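UL37 (Suid herpesvirus 1, PDB 4K70) is an inner tegument protein, represented here by its N-terminal half, that probably helps control the intracellular trafficking of viral particles. Local coordinates at residues Leu405-Tyr409 / Lys421-His425. Numbering follows the deposited sequence.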
loop_
_atom_site.group_PDB
_atom_site.type_symbol
_atom_site.label_atom_id
_atom_site.label_comp_id
_atom_site.label_asym_id
_atom_site.label_seq_id
_atom_site.Cartn_x
_atom_site.Cartn_y
_atom_site.Cartn_z
ATOM N N LEU A 405 -6.713 -12.988 -12.183
ATOM C CA LEU A 405 -7.950 -12.548 -12.825
ATOM C C LEU A 405 -8.408 -13.513 -13.922
ATOM O O LEU A 405 -9.604 -13.803 -14.062
ATOM C CB LEU A 405 -7.804 -11.115 -13.369
ATOM C CG LEU A 405 -7.503 -10.064 -12.299
ATOM C CD1 LEU A 405 -7.506 -8.650 -12.870
ATOM C CD2 LEU A 405 -8.481 -10.167 -11.120
ATOM N N GLU A 406 -7.458 -14.025 -14.692
ATOM C CA GLU A 406 -7.808 -14.885 -15.817
ATOM C C GLU A 406 -8.332 -16.243 -15.347
ATOM O O GLU A 406 -9.388 -16.693 -15.797
ATOM C CB GLU A 406 -6.622 -15.033 -16.773
ATOM C CG GLU A 406 -6.760 -16.148 -17.787
ATOM C CD GLU A 406 -7.975 -15.989 -18.662
ATOM O OE1 GLU A 406 -8.302 -14.826 -19.009
ATOM O OE2 GLU A 406 -8.604 -17.027 -18.999
ATOM N N PRO A 407 -7.605 -16.907 -14.435
ATOM C CA PRO A 407 -8.169 -18.167 -13.932
ATOM C C PRO A 407 -9.489 -17.994 -13.160
ATOM O O PRO A 407 -10.334 -18.879 -13.227
ATOM C CB PRO A 407 -7.060 -18.728 -13.031
ATOM C CG PRO A 407 -6.100 -17.603 -12.822
ATOM C CD PRO A 407 -6.213 -16.702 -14.003
ATOM N N LEU A 408 -9.673 -16.878 -12.463
ATOM C CA LEU A 408 -10.942 -16.604 -11.787
ATOM C C LEU A 408 -12.110 -16.232 -12.722
ATOM O O LEU A 408 -13.234 -16.708 -12.550
ATOM C CB LEU A 408 -10.765 -15.502 -10.741
ATOM C CG LEU A 408 -10.168 -15.869 -9.380
ATOM C CD1 LEU A 408 -9.945 -14.611 -8.556
ATOM C CD2 LEU A 408 -11.082 -16.839 -8.643
ATOM N N TYR A 409 -11.852 -15.381 -13.710
ATOM C CA TYR A 409 -12.946 -14.735 -14.424
ATOM C C TYR A 409 -12.958 -14.913 -15.921
ATOM O O TYR A 409 -13.910 -14.479 -16.583
ATOM C CB TYR A 409 -12.982 -13.242 -14.091
ATOM C CG TYR A 409 -13.047 -13.002 -12.615
ATOM C CD1 TYR A 409 -14.157 -13.399 -11.887
ATOM C CD2 TYR A 409 -11.997 -12.391 -11.942
ATOM C CE1 TYR A 409 -14.231 -13.188 -10.536
ATOM C CE2 TYR A 409 -12.055 -12.176 -10.574
ATOM C CZ TYR A 409 -13.169 -12.580 -9.881
ATOM O OH TYR A 409 -13.248 -12.370 -8.535
ATOM N N LYS A 421 -10.546 -9.782 -21.252
ATOM C CA LYS A 421 -9.701 -9.058 -20.290
ATOM C C LYS A 421 -10.416 -7.871 -19.645
ATOM O O LYS A 421 -9.769 -6.992 -19.057
ATOM C CB LYS A 421 -8.409 -8.568 -20.962
ATOM C CG LYS A 421 -7.578 -9.670 -21.597
ATOM C CD LYS A 421 -6.837 -10.467 -20.547
ATOM C CE LYS A 421 -7.007 -11.962 -20.768
ATOM N NZ LYS A 421 -5.719 -12.694 -20.564
ATOM N N GLY A 422 -11.741 -7.842 -19.753
ATOM C CA GLY A 422 -12.522 -6.713 -19.263
ATOM C C GLY A 422 -12.378 -6.397 -17.774
ATOM O O GLY A 422 -12.450 -5.236 -17.376
ATOM N N VAL A 423 -12.195 -7.411 -16.937
ATOM C CA VAL A 423 -12.007 -7.167 -15.505
ATOM C C VAL A 423 -10.686 -6.470 -15.256
ATOM O O VAL A 423 -10.619 -5.472 -14.523
ATOM C CB VAL A 423 -12.036 -8.468 -14.685
ATOM C CG1 VAL A 423 -11.731 -8.164 -13.205
ATOM C CG2 VAL A 423 -13.377 -9.141 -14.836
ATOM N N GLU A 424 -9.624 -6.988 -15.864
ATOM C CA GLU A 424 -8.319 -6.368 -15.701
ATOM C C GLU A 424 -8.313 -4.958 -16.297
ATOM O O GLU A 424 -7.647 -4.052 -15.786
ATOM C CB GLU A 424 -7.225 -7.207 -16.363
ATOM C CG GLU A 424 -5.832 -6.606 -16.150
ATOM C CD GLU A 424 -4.698 -7.479 -16.663
ATOM O OE1 GLU A 424 -4.973 -8.532 -17.279
ATOM O OE2 GLU A 424 -3.527 -7.098 -16.450
ATOM N N HIS A 425 -9.065 -4.766 -17.377
ATOM C CA HIS A 425 -9.062 -3.472 -18.056
ATOM C C HIS A 425 -9.743 -2.422 -17.208
ATOM O O HIS A 425 -9.368 -1.265 -17.254
ATOM C CB HIS A 425 -9.734 -3.571 -19.439
ATOM C CG HIS A 425 -8.883 -4.256 -20.462
ATOM N ND1 HIS A 425 -9.273 -4.415 -21.774
ATOM C CD2 HIS A 425 -7.661 -4.831 -20.360
ATOM C CE1 HIS A 425 -8.320 -5.044 -22.440
ATOM N NE2 HIS A 425 -7.333 -5.312 -21.604
#
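The ring of Tyr409 meets Val423 obliquely, through CG1 of the valine, while CB of its own helix neighbour Leu408 sits 3.5 Å above one face, nearer the ring's margin than its centre. The nearest approach of the tyrosine and valine side chains lies one atom back from the ring: Tyr409 CB is 4.2 Å from Val423 CG2. The two methyls of Val423 thus divide their work, CG2 against the root of the tyrosine and CG1 toward its ring and toward Leu405, whose CD1 lies 4.3 Å from Val423 CG1.

Leu405 reaches further along the second helix. With CG anti to its carbonyl carbon (chi1 -61°) and an extended chi2, it brings CD1 to 3.7 Å from Glu424 CA, so one methyl rests on the backbone of 421-425 as well as on CB of Glu424. The leucine and glutamate side chains cross at about a right angle, and the glutamate contributes its aliphatic root to this packing.

A charged pair borders the apolar part. Glu406 bends at chi2 (59°), bringing its carboxylate toward Lys421, the N-cap residue of helix 422-431; Glu406 OE1 stands 3.7 Å from Lys421 NZ, a long salt bridge, and slightly nearer, 3.6 Å, to Lys421 CE.

Eleven residues without helix or strand link the segments into a helix-loop-helix unit of this mostly helical half. Val376 of helix 366-385 touches both Tyr409 and Val423, and Val380 touches Leu405, placing both helices against one long helix. Tyr409 OH is hydrogen-bonded with Glu354 OE2. The unit exemplifies a helix pair joined by methyl packing on its buried side, whereas the exposed Glu406–Lys421 pair probably adds a modest electrostatic attraction at the border.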